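Local coordinates for protein photoreceptor-histidine kinase BphP (Stigmatella aurantiaca DW4/3-1, PDB 6BAF) that probably senses red and far-red light through a bound bilin chromophore and relays the signal through a histidine kinase, at residues Leu142-Val146 with Met297-Leu301; Asp157-Ile161 with Val172-Asp178; Glu167-Ile173 with Leu185-Ala191; Val253-Ile259 with Leu270-Val276. All coordinates share one frame; numbering follows the deposited sequence. Where two conformers were deposited one is given.

Interactions 2, 3 and 4 all lie in the antiparallel sheet of the GAF domain, and interaction 1 joins two helices packed on one of its faces. Interactions 2 and 3 share Val172 and Ile173 of strand 170-177. Interactions 2 and 4, with centres 10 Å apart, are joined by a probable hydrogen bond from Ile160 N to Ser272 O (2.8 Å). Interactions 3 and 4 both touch the bilin BLR, although their own nearest atoms are about 7 Å apart; in interaction 2 the side chain of Ile160 is about 4 Å from BLR. Interaction 1 sits behind the sheet: Cys143 and Val146 touch Ile161 and Ile271, while the side chain of Val146 remains about 14 Å from BLR.

Interaction 1: residues Leu142-Val146 with Met297-Leu301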
# COMPACT_ATOMS: atom_id res chain seq x y z
N LEU A 142 18.05 -0.82 9.60
CA LEU A 142 16.99 -0.05 8.94
C LEU A 142 17.51 0.61 7.66
O LEU A 142 16.95 0.41 6.57
CB LEU A 142 16.47 1.01 9.90
CG LEU A 142 14.99 1.35 9.96
CD1 LEU A 142 14.81 2.80 10.24
CD2 LEU A 142 14.20 0.89 8.75
N CYS A 143 18.62 1.37 7.77
CA CYS A 143 19.19 2.05 6.60
C CYS A 143 19.54 1.06 5.51
O CYS A 143 19.20 1.27 4.33
CB CYS A 143 20.43 2.88 7.01
SG CYS A 143 20.06 4.17 8.23
N GLU A 144 20.19 -0.04 5.86
CA GLU A 144 20.56 -0.98 4.80
C GLU A 144 19.33 -1.65 4.18
O GLU A 144 19.31 -1.91 2.96
CB GLU A 144 21.54 -2.04 5.33
CG GLU A 144 22.89 -2.12 4.52
CD GLU A 144 22.78 -2.88 3.16
OE1 GLU A 144 21.86 -3.75 3.04
OE2 GLU A 144 23.60 -2.60 2.22
N ALA A 145 18.30 -1.91 4.98
CA ALA A 145 17.08 -2.50 4.43
C ALA A 145 16.43 -1.56 3.41
O ALA A 145 16.04 -1.98 2.31
CB ALA A 145 16.11 -2.84 5.57
N VAL A 146 16.34 -0.26 3.75
CA VAL A 146 15.67 0.73 2.90
C VAL A 146 16.38 0.86 1.56
O VAL A 146 15.77 0.86 0.48
CB VAL A 146 15.61 2.09 3.61
CG1 VAL A 146 15.22 3.19 2.63
CG2 VAL A 146 14.67 2.03 4.80
N MET A 297 10.10 4.53 7.17
CA MET A 297 11.41 4.77 7.79
C MET A 297 11.42 6.04 8.61
O MET A 297 11.93 6.05 9.74
CB MET A 297 12.51 4.83 6.74
CG MET A 297 13.85 5.23 7.38
SD MET A 297 15.21 5.24 6.19
CE MET A 297 16.62 5.37 7.35
N SER A 298 10.82 7.13 8.09
CA SER A 298 10.82 8.35 8.89
C SER A 298 10.10 8.14 10.22
O SER A 298 10.53 8.66 11.26
CB SER A 298 10.19 9.53 8.12
OG SER A 298 10.96 9.82 6.95
N SER A 299 9.00 7.37 10.20
CA SER A 299 8.21 7.22 11.43
C SER A 299 8.93 6.32 12.43
O SER A 299 8.83 6.56 13.64
CB SER A 299 6.81 6.69 11.11
OG SER A 299 6.88 5.36 10.59
N LEU A 300 9.73 5.36 11.94
CA LEU A 300 10.59 4.50 12.76
C LEU A 300 11.86 5.16 13.28
O LEU A 300 12.58 4.53 14.05
CB LEU A 300 11.05 3.29 11.96
CG LEU A 300 9.95 2.31 11.55
CD1 LEU A 300 10.58 1.15 10.79
CD2 LEU A 300 9.19 1.84 12.77
N LEU A 301 12.21 6.37 12.83
CA LEU A 301 13.34 7.07 13.45
C LEU A 301 12.88 7.58 14.82
O LEU A 301 12.59 8.77 14.98
CB LEU A 301 13.84 8.23 12.56
CG LEU A 301 14.32 7.86 11.14
CD1 LEU A 301 14.53 9.08 10.23
CD2 LEU A 301 15.56 6.96 11.15
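Met297 is the side chain that crosses from one helix to the other, and it carries both kinds of contact in this join, those of sulfur and those of carbon alone. Its chain is extended, with CG anti to the backbone N (chi1 174°), so that SD and CE extend away from residues 297-301 to meet 142-146. Val146 lies across it at about a right angle and sets its CG2 branch 3.5 Å from Met297 SD. One turn earlier, Cys143 SG approaches the terminal methyl, Met297 CE, at 3.7 Å.

The carbon contacts centre on Leu142. Its CD1 methyl lies 3.9 Å from Met297 CG and 4.2 Å from Leu300 CB, and CD2 reaches Leu300 CD1. Leu301 CD2 also approaches Leu142 CD1, at 4.3 Å. No hydrogen bond links the two segments, so hydrophobic packing makes this join.

Leu300 also packs on Ser299 of the second subunit, which brings the C-terminal part of its helix against that subunit. Beneath the helices lies the GAF sheet: Met297 rests on Leu261 of strand 255-263, Val146 on Ile271, and Cys143 on Ile161, Ile173 and Ala174.

Interaction 2: residues Asp157-Ile161 with Val172-Asp178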
# COMPACT_ATOMS: atom_id res chain seq x y z
N ASP A 157 21.30 2.44 -10.19
CA ASP A 157 22.66 1.97 -9.96
C ASP A 157 23.11 2.13 -8.52
O ASP A 157 23.91 1.33 -8.04
CB ASP A 157 23.66 2.71 -10.85
CG ASP A 157 23.53 2.31 -12.29
OD1 ASP A 157 23.24 1.12 -12.49
OD2 ASP A 157 23.67 3.15 -13.21
N ARG A 158 22.64 3.18 -7.83
CA ARG A 158 23.09 3.40 -6.46
C ARG A 158 21.95 3.98 -5.65
O ARG A 158 21.22 4.84 -6.13
CB ARG A 158 24.33 4.35 -6.45
CG ARG A 158 24.89 4.73 -5.03
CD ARG A 158 26.35 5.42 -5.13
NE ARG A 158 26.32 6.33 -6.25
CZ ARG A 158 27.20 6.43 -7.22
NH1 ARG A 158 26.95 7.31 -8.18
NH2 ARG A 158 28.33 5.72 -7.22
N ALA A 159 21.83 3.56 -4.40
CA ALA A 159 20.89 4.15 -3.47
C ALA A 159 21.62 4.28 -2.15
O ALA A 159 22.22 3.31 -1.68
CB ALA A 159 19.61 3.29 -3.28
N ILE A 160 21.57 5.47 -1.54
CA ILE A 160 22.24 5.70 -0.27
C ILE A 160 21.24 6.29 0.71
O ILE A 160 20.20 6.83 0.32
CB ILE A 160 23.46 6.64 -0.42
CG1 ILE A 160 23.02 8.04 -0.90
CG2 ILE A 160 24.45 6.02 -1.42
CD1 ILE A 160 24.09 9.18 -0.65
N ILE A 161 21.56 6.16 1.99
CA ILE A 161 21.01 7.02 3.03
C ILE A 161 22.03 8.14 3.27
O ILE A 161 23.19 7.88 3.60
CB ILE A 161 20.74 6.28 4.35
CG1 ILE A 161 19.75 5.10 4.18
CG2 ILE A 161 20.18 7.28 5.32
CD1 ILE A 161 18.43 5.50 3.57
N VAL A 172 27.28 9.72 4.01
CA VAL A 172 26.74 8.52 3.37
C VAL A 172 26.86 7.38 4.38
O VAL A 172 27.93 6.77 4.53
CB VAL A 172 27.46 8.19 2.07
CG1 VAL A 172 26.82 6.95 1.43
CG2 VAL A 172 27.42 9.40 1.13
N ILE A 173 25.77 7.09 5.09
CA ILE A 173 25.82 6.08 6.15
C ILE A 173 25.34 4.69 5.70
O ILE A 173 25.53 3.72 6.45
CB ILE A 173 25.00 6.53 7.37
CG1 ILE A 173 23.50 6.53 7.05
CG2 ILE A 173 25.49 7.89 7.87
CD1 ILE A 173 22.62 6.88 8.30
N ALA A 174 24.74 4.55 4.53
CA ALA A 174 24.40 3.23 4.01
C ALA A 174 24.33 3.31 2.50
O ALA A 174 23.97 4.35 1.93
CB ALA A 174 23.06 2.70 4.55
N GLU A 175 24.71 2.22 1.84
CA GLU A 175 24.74 2.24 0.39
C GLU A 175 24.44 0.85 -0.18
O GLU A 175 25.04 -0.13 0.26
CB GLU A 175 26.11 2.69 -0.09
CG GLU A 175 26.32 2.65 -1.58
CD GLU A 175 27.69 3.30 -1.94
OE1 GLU A 175 28.71 2.94 -1.28
OE2 GLU A 175 27.76 4.19 -2.83
N ALA A 176 23.59 0.80 -1.20
CA ALA A 176 23.46 -0.36 -2.06
C ALA A 176 23.74 0.07 -3.49
O ALA A 176 23.25 1.11 -3.94
CB ALA A 176 22.05 -0.97 -1.94
N ARG A 177 24.47 -0.75 -4.22
CA ARG A 177 25.03 -0.34 -5.49
C ARG A 177 25.24 -1.53 -6.41
O ARG A 177 25.63 -2.61 -5.96
CB ARG A 177 26.38 0.38 -5.29
CG ARG A 177 27.18 -0.15 -4.10
CD ARG A 177 28.59 0.49 -3.96
NE ARG A 177 29.37 0.09 -5.09
CZ ARG A 177 30.45 -0.68 -5.05
NH1 ARG A 177 30.95 -1.12 -3.90
NH2 ARG A 177 31.03 -0.99 -6.20
N ASP A 178 24.98 -1.31 -7.69
CA ASP A 178 25.59 -2.11 -8.73
C ASP A 178 27.12 -1.98 -8.64
O ASP A 178 27.64 -1.02 -8.07
CB ASP A 178 25.11 -1.62 -10.10
CG ASP A 178 25.36 -2.64 -11.19
OD1 ASP A 178 24.58 -3.63 -11.26
OD2 ASP A 178 26.32 -2.44 -11.98
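A beta hairpin of the GAF sheet pairs Asp157-Ile161 with Val172-Asp178, the two strands running antiparallel at 159° with a closest axis approach of 4.7 Å. Ala159 and Ala176 form a hydrogen-bonded pair: each N donates to the other's O at 2.9 Å. Further bonds run from Asp178 N to Asp157 O and from Ile161 N to Ala174 O. The regular pattern breaks at the far end, where Ile173 N, rather than Ala174 N, donates to Ile161 O (3.1 Å); Ala174 N is buried by the contact and has no partner. At the other end Asp157 and Arg158 both face Thr274 of the neighbouring strand 266-275, a classic beta bulge.

The side chains divide between two faces. Ala159, Ile161, Ala174 and Ala176 share the face on which helix 139-154 packs, through Cys143 and Val147; next to them Ile161 CG2 lies 3.8 Å from Ile173 CG1. Ile160, a residue of the bilin pocket, points the other way, and its CD1 meets Val172 CG2 at 3.8 Å with the two side chains crossing at about a right angle.

On the pocket side Glu175, extended with CG anti to the backbone N (chi1 175°), crosses Arg158 at a slant, but their charged groups stay beyond salt-bridge distance. Arg158 NE binds Thr274 OG1 and NH2 binds Asp182 O, whereas the Glu175 carboxylate takes the backbone N-H groups of Tyr184 and Leu185. Their closest approach is Arg158 CD to Glu175 OE2, 3.0 Å, with that oxygen near the guanidinium plane.

Interaction 3: residues Glu167-Ile173 with Leu185-Ala191. With BLR (3-[5-[(Z)-(4-ethenyl-3-methyl-5-oxidanylidene-pyrrol-2-ylidene)methyl]-2-[[5-[(Z)-(3-ethenyl-4-methyl-5-oxidanylidene-pyrrol-2-ylidene)methyl]-3-(3-hydroxy-3-oxopropyl)-4-methyl-1H-pyrrol-2-yl]methyl]-4-methyl-1H-pyrrol-3-yl]propanoic acid), chain B.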
# COMPACT_ATOMS: atom_id res chain seq x y z
N GLU A 167 23.99 21.49 11.78
CA GLU A 167 25.19 21.79 10.99
C GLU A 167 24.99 21.59 9.48
O GLU A 167 25.49 22.39 8.66
CB GLU A 167 26.40 21.08 11.43
CG GLU A 167 27.54 21.94 10.86
CD GLU A 167 28.68 22.16 11.82
OE1 GLU A 167 28.41 22.05 13.04
OE2 GLU A 167 29.84 22.43 11.35
N TRP A 168 24.24 20.55 9.11
CA TRP A 168 23.72 20.29 7.77
C TRP A 168 24.79 19.83 6.79
O TRP A 168 24.51 19.73 5.59
CB TRP A 168 22.93 21.48 7.20
CG TRP A 168 21.81 21.80 8.12
CD1 TRP A 168 21.75 22.83 9.02
CD2 TRP A 168 20.59 21.04 8.29
NE1 TRP A 168 20.57 22.77 9.72
CE2 TRP A 168 19.84 21.69 9.30
CE3 TRP A 168 20.07 19.88 7.68
CZ2 TRP A 168 18.57 21.23 9.71
CZ3 TRP A 168 18.80 19.42 8.09
CH2 TRP A 168 18.08 20.09 9.10
N ASN A 169 25.97 19.47 7.28
CA ASN A 169 26.83 18.59 6.51
C ASN A 169 26.16 17.22 6.40
O ASN A 169 25.31 16.87 7.21
CB ASN A 169 28.20 18.47 7.18
CG ASN A 169 28.87 19.83 7.34
OD1 ASN A 169 28.93 20.62 6.39
ND2 ASN A 169 29.34 20.13 8.55
N GLY A 170 26.56 16.45 5.40
CA GLY A 170 25.97 15.15 5.20
C GLY A 170 26.99 14.03 5.23
O GLY A 170 28.18 14.25 4.96
N SER A 171 26.52 12.81 5.55
CA SER A 171 27.31 11.59 5.56
C SER A 171 26.56 10.48 4.84
O SER A 171 25.36 10.30 5.09
CB SER A 171 27.57 11.12 6.98
OG SER A 171 28.37 12.06 7.63
N VAL A 172 27.28 9.72 4.01
CA VAL A 172 26.74 8.52 3.37
C VAL A 172 26.86 7.38 4.38
O VAL A 172 27.93 6.77 4.53
CB VAL A 172 27.46 8.19 2.07
CG1 VAL A 172 26.82 6.95 1.43
CG2 VAL A 172 27.42 9.40 1.13
N ILE A 173 25.77 7.09 5.09
CA ILE A 173 25.82 6.08 6.15
C ILE A 173 25.34 4.69 5.70
O ILE A 173 25.53 3.72 6.45
CB ILE A 173 25.00 6.53 7.37
CG1 ILE A 173 23.50 6.53 7.05
CG2 ILE A 173 25.49 7.89 7.87
CD1 ILE A 173 22.62 6.88 8.30
N LEU A 185 30.05 5.09 0.19
CA LEU A 185 29.79 4.80 1.60
C LEU A 185 30.87 5.39 2.49
O LEU A 185 32.06 5.29 2.19
CB LEU A 185 29.72 3.27 1.79
CG LEU A 185 29.52 2.79 3.23
CD1 LEU A 185 28.21 3.34 3.79
CD2 LEU A 185 29.54 1.26 3.32
N GLY A 186 30.46 6.02 3.60
CA GLY A 186 31.41 6.64 4.51
C GLY A 186 31.84 8.08 4.16
O GLY A 186 32.37 8.77 5.03
N LEU A 187 31.61 8.56 2.93
CA LEU A 187 31.99 9.95 2.59
C LEU A 187 31.15 10.99 3.33
O LEU A 187 29.96 10.79 3.60
CB LEU A 187 31.87 10.20 1.08
CG LEU A 187 32.85 9.36 0.29
CD1 LEU A 187 32.66 9.69 -1.19
CD2 LEU A 187 34.26 9.69 0.80
N HIS A 188 31.80 12.09 3.71
CA HIS A 188 31.11 13.24 4.26
C HIS A 188 31.20 14.38 3.24
O HIS A 188 32.13 14.43 2.43
CB HIS A 188 31.70 13.65 5.61
CG HIS A 188 31.62 12.59 6.68
ND1 HIS A 188 31.69 11.24 6.42
CD2 HIS A 188 31.49 12.70 8.02
CE1 HIS A 188 31.61 10.56 7.55
NE2 HIS A 188 31.50 11.43 8.54
N PHE A 189 30.21 15.26 3.24
CA PHE A 189 30.15 16.32 2.25
C PHE A 189 29.73 17.60 2.95
O PHE A 189 29.06 17.55 3.98
CB PHE A 189 29.16 16.03 1.10
CG PHE A 189 29.54 14.86 0.22
CD1 PHE A 189 29.30 13.56 0.64
CD2 PHE A 189 30.10 15.07 -1.03
CE1 PHE A 189 29.63 12.49 -0.17
CE2 PHE A 189 30.44 14.01 -1.84
CZ PHE A 189 30.20 12.69 -1.40
N PRO A 190 30.11 18.77 2.42
CA PRO A 190 29.75 20.02 3.11
C PRO A 190 28.27 20.36 2.95
O PRO A 190 27.63 19.98 1.97
CB PRO A 190 30.63 21.07 2.41
CG PRO A 190 30.89 20.49 1.04
CD PRO A 190 30.97 18.98 1.25
N ALA A 191 27.77 21.17 3.88
CA ALA A 191 26.37 21.57 3.84
C ALA A 191 25.98 22.24 2.53
O ALA A 191 24.81 22.16 2.13
CB ALA A 191 26.04 22.52 4.99
CHA BLR B . 20.11 19.46 -4.70
NA BLR B . 22.17 18.09 -4.12
C1A BLR B . 20.84 18.20 -4.31
C2A BLR B . 20.22 16.97 -4.11
C3A BLR B . 21.18 16.09 -3.75
C4A BLR B . 22.39 16.80 -3.78
CMA BLR B . 20.93 14.59 -3.39
CAA BLR B . 18.72 16.71 -4.24
CBA BLR B . 18.27 16.48 -5.71
CGA BLR B . 18.63 15.07 -6.20
O1A BLR B . 18.12 14.10 -5.56
O2A BLR B . 19.40 14.85 -7.21
CHB BLR B . 23.80 16.35 -3.46
NB BLR B . 23.83 14.07 -4.54
C1B BLR B . 24.27 15.14 -3.56
C2B BLR B . 25.37 14.55 -2.76
C3B BLR B . 25.63 13.22 -3.16
C4B BLR B . 24.70 12.84 -4.26
CMB BLR B . 26.14 15.24 -1.64
OB BLR B . 24.63 11.82 -4.85
CAB BLR B . 26.69 12.35 -2.48
CBB BLR B . 26.83 11.07 -2.76
NC BLR B . 25.08 21.82 -5.16
C1C BLR B . 26.58 21.98 -5.05
C2C BLR B . 26.83 23.46 -5.05
C3C BLR B . 25.62 24.19 -5.13
C4C BLR B . 24.48 23.22 -5.22
CMC BLR B . 28.22 24.04 -4.93
OC BLR B . 27.40 21.13 -4.99
CAC BLR B . 25.49 25.73 -5.16
CBC BLR B . 26.04 26.50 -4.21
CHD BLR B . 23.23 23.53 -5.32
ND BLR B . 22.10 21.11 -4.86
C1D BLR B . 22.08 22.55 -5.22
C2D BLR B . 20.73 23.00 -5.51
C3D BLR B . 19.85 21.85 -5.31
C4D BLR B . 20.66 20.65 -4.89
CMD BLR B . 20.34 24.42 -5.92
CAD BLR B . 18.35 21.84 -5.52
CBD BLR B . 18.06 21.27 -6.90
CGD BLR B . 16.56 21.47 -7.00
O1D BLR B . 15.80 20.87 -6.17
O2D BLR B . 16.12 22.30 -7.84
O HOH W 1 23.28 19.73 3.11
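Gly170 and Phe189 form an antiparallel hydrogen-bonded pair, N to O in both directions (3.1 and 2.8 Å), and the pairing continues from Val172 N to Leu187 O and from Gly186 N to Val172 O. On the adjacent non-hydrogen-bonded pair, the Ser171 side chain sits over one face of the His188 ring, its CB 4.1 Å from the ring centroid and 6° off the normal, a CH-pi contact. This holds for one of two conformers of His188 and is tentative.

The other face of the hairpin carries Phe189, which lines the bilin pocket. The vinyl carbon CAB of BLR lies 3.6 Å above one ring face, offset toward the rim, while Val172 CG2 touches the ring edge at CE1 (4.0 Å).

Where the strands part, Asn169 has CG anti to its carbonyl carbon (chi1 -58°), which turns OD1 to accept a weak, bent bond from Ala191 N (2.8 Å). A water lies near both Trp168 O (2.8 Å) and Ala191 O, with more acceptors around it than protons to give.

Backbone bonds thus fix edge strand 188-189 in register, and Phe189 offers only ring carbons to the vinyl and the methyl CMB of BLR, a dispersive contact; the chromophore's hydrogen bonds come from other residues.

Interaction 4: residues Val253-Ile259 with Leu270-Val276; sequences VQASMSI and LISCTQV. With BLR (3-[5-[(Z)-(4-ethenyl-3-methyl-5-oxidanylidene-pyrrol-2-ylidene)methyl]-2-[[5-[(Z)-(3-ethenyl-4-methyl-5-oxidanylidene-pyrrol-2-ylidene)methyl]-3-(3-hydroxy-3-oxopropyl)-4-methyl-1H-pyrrol-2-yl]methyl]-4-methyl-1H-pyrrol-3-yl]propanoic acid), chain B.
The flat carboxylate of one BLR propionate is met at its oxygen edge, close to its plane, by the hydroxyls of Ser256 and Ser258, which pair with Thr274 and Ser272 across the strands. Ser256 OG donates to O2A (2.8 Å) and Ser258 OG to O1A (2.6 Å). The Ser258 hydroxyl is turned between its backbone N and carbonyl carbon (chi1 52°), where it also meets Arg208 NH2. A water at the oxygen end of the carboxylate, a little off its plane, joins the strands: it donates to Ser256 OG at 2.6 Å, lies 2.6 Å from Ser272 OG and can also donate to O1A, though it has more acceptors in reach than protons. Ser256 OG thus links water and propionate, receiving one hydrogen and giving another.

Two apolar contacts reach other parts of BLR: Leu270 CD1 lies 3.8 Å from the ring methyl CMA, and Thr274 CG2 is 3.9 Å from the lactam oxygen OB. Val253 crosses Thr274 at about a right angle, CG1 to CB 3.9 Å.

Paired backbone bonds join Met257 with Cys273 and Ile259 with Ile271, whose side chains point to the opposite face. There Met257 CE and Cys273 SG are 4.0 Å apart.

Strand 207-210 flanks this hairpin beside residues 253-259 and strand 158-164 beside 270-276. Behind the sheet lies helix 139-154, which sets Thr154 on Met257, Val150 on Cys273 and Val146 on Ile271.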
# COMPACT_ATOMS: atom_id res chain seq x y z
N VAL A 253 26.68 11.38 -13.18
CA VAL A 253 25.35 10.84 -12.89
C VAL A 253 24.41 11.30 -13.98
O VAL A 253 24.38 12.48 -14.31
CB VAL A 253 24.87 11.30 -11.51
CG1 VAL A 253 23.37 11.07 -11.34
CG2 VAL A 253 25.65 10.57 -10.42
N GLN A 254 23.63 10.37 -14.56
CA GLN A 254 22.71 10.67 -15.65
C GLN A 254 21.27 10.86 -15.20
O GLN A 254 20.44 11.38 -15.97
CB GLN A 254 22.75 9.56 -16.71
CG GLN A 254 21.94 9.85 -17.96
CD GLN A 254 22.48 11.05 -18.73
OE1 GLN A 254 23.68 11.17 -18.93
NE2 GLN A 254 21.59 11.95 -19.13
N ALA A 255 20.93 10.44 -13.98
CA ALA A 255 19.56 10.50 -13.49
C ALA A 255 19.61 10.35 -11.99
O ALA A 255 20.55 9.76 -11.43
CB ALA A 255 18.66 9.43 -14.16
N SER A 256 18.58 10.86 -11.32
CA SER A 256 18.60 10.95 -9.86
C SER A 256 17.18 10.87 -9.32
O SER A 256 16.23 11.27 -10.00
CB SER A 256 19.19 12.28 -9.42
OG SER A 256 19.49 12.23 -8.05
N MET A 257 17.04 10.42 -8.08
CA MET A 257 15.79 10.51 -7.35
C MET A 257 16.14 10.58 -5.88
O MET A 257 17.03 9.84 -5.44
CB MET A 257 14.86 9.30 -7.64
CG MET A 257 13.53 9.31 -6.86
SD MET A 257 12.45 7.82 -7.13
CE MET A 257 13.31 6.64 -6.09
N SER A 258 15.49 11.46 -5.11
CA SER A 258 15.71 11.43 -3.67
C SER A 258 14.38 11.59 -2.94
O SER A 258 13.38 12.07 -3.50
CB SER A 258 16.74 12.48 -3.18
OG SER A 258 16.42 13.79 -3.65
N ILE A 259 14.38 11.15 -1.69
CA ILE A 259 13.23 11.11 -0.82
C ILE A 259 13.67 11.66 0.52
O ILE A 259 14.70 11.25 1.05
CB ILE A 259 12.66 9.68 -0.70
CG1 ILE A 259 12.14 9.25 -2.07
CG2 ILE A 259 11.50 9.61 0.30
CD1 ILE A 259 12.18 7.75 -2.27
N LEU A 270 18.23 11.94 3.57
CA LEU A 270 17.62 11.67 2.29
C LEU A 270 17.89 10.21 1.97
O LEU A 270 18.93 9.68 2.33
CB LEU A 270 18.21 12.51 1.13
CG LEU A 270 18.19 14.04 1.14
CD1 LEU A 270 18.81 14.47 -0.18
CD2 LEU A 270 16.78 14.56 1.25
N ILE A 271 16.95 9.58 1.28
CA ILE A 271 17.25 8.43 0.45
C ILE A 271 17.59 9.01 -0.91
O ILE A 271 16.74 9.64 -1.54
CB ILE A 271 16.05 7.46 0.33
CG1 ILE A 271 15.52 7.04 1.71
CG2 ILE A 271 16.47 6.21 -0.46
CD1 ILE A 271 14.09 6.40 1.63
N SER A 272 18.81 8.80 -1.37
CA SER A 272 19.28 9.40 -2.61
C SER A 272 19.66 8.29 -3.57
O SER A 272 20.49 7.45 -3.22
CB SER A 272 20.51 10.33 -2.36
OG SER A 272 21.02 10.81 -3.61
N CYS A 273 19.09 8.30 -4.78
CA CYS A 273 19.38 7.31 -5.81
C CYS A 273 19.98 8.00 -7.00
O CYS A 273 19.57 9.11 -7.36
CB CYS A 273 18.12 6.57 -6.31
SG CYS A 273 17.13 5.96 -4.94
N THR A 274 20.94 7.31 -7.64
CA THR A 274 21.63 7.88 -8.78
C THR A 274 21.87 6.78 -9.80
O THR A 274 22.07 5.61 -9.46
CB THR A 274 22.97 8.55 -8.37
OG1 THR A 274 23.69 7.68 -7.49
CG2 THR A 274 22.71 9.86 -7.58
N GLN A 275 21.83 7.18 -11.06
CA GLN A 275 22.08 6.31 -12.19
C GLN A 275 23.35 6.79 -12.85
O GLN A 275 23.45 7.97 -13.20
CB GLN A 275 20.93 6.38 -13.18
CG GLN A 275 20.98 5.31 -14.25
CD GLN A 275 20.54 3.94 -13.73
OE1 GLN A 275 20.42 3.70 -12.52
NE2 GLN A 275 20.26 3.04 -14.65
N VAL A 276 24.34 5.91 -12.99
CA VAL A 276 25.53 6.29 -13.75
C VAL A 276 25.33 5.95 -15.22
O VAL A 276 25.85 6.65 -16.09
CB VAL A 276 26.79 5.61 -13.16
CG1 VAL A 276 26.84 5.81 -11.65
CG2 VAL A 276 26.78 4.17 -13.43
CHA BLR B . 20.11 19.46 -4.70
NA BLR B . 22.17 18.09 -4.12
C1A BLR B . 20.84 18.20 -4.31
C2A BLR B . 20.22 16.97 -4.11
C3A BLR B . 21.18 16.09 -3.75
C4A BLR B . 22.39 16.80 -3.78
CMA BLR B . 20.93 14.59 -3.39
CAA BLR B . 18.72 16.71 -4.24
CBA BLR B . 18.27 16.48 -5.71
CGA BLR B . 18.63 15.07 -6.20
O1A BLR B . 18.12 14.10 -5.56
O2A BLR B . 19.40 14.85 -7.21
CHB BLR B . 23.80 16.35 -3.46
NB BLR B . 23.83 14.07 -4.54
C1B BLR B . 24.27 15.14 -3.56
C2B BLR B . 25.37 14.55 -2.76
C3B BLR B . 25.63 13.22 -3.16
C4B BLR B . 24.70 12.84 -4.26
CMB BLR B . 26.14 15.24 -1.64
OB BLR B . 24.63 11.82 -4.85
CAB BLR B . 26.69 12.35 -2.48
CBB BLR B . 26.83 11.07 -2.76
NC BLR B . 25.08 21.82 -5.16
C1C BLR B . 26.58 21.98 -5.05
C2C BLR B . 26.83 23.46 -5.05
C3C BLR B . 25.62 24.19 -5.13
C4C BLR B . 24.48 23.22 -5.22
CMC BLR B . 28.22 24.04 -4.93
OC BLR B . 27.40 21.13 -4.99
CAC BLR B . 25.49 25.73 -5.16
CBC BLR B . 26.04 26.50 -4.21
CHD BLR B . 23.23 23.53 -5.32
ND BLR B . 22.10 21.11 -4.86
C1D BLR B . 22.08 22.55 -5.22
C2D BLR B . 20.73 23.00 -5.51
C3D BLR B . 19.85 21.85 -5.31
C4D BLR B . 20.66 20.65 -4.89
CMD BLR B . 20.34 24.42 -5.92
CAD BLR B . 18.35 21.84 -5.52
CBD BLR B . 18.06 21.27 -6.90
CGD BLR B . 16.56 21.47 -7.00
O1D BLR B . 15.80 20.87 -6.17
O2D BLR B . 16.12 22.30 -7.84
O HOH W 2 19.56 11.62 -5.54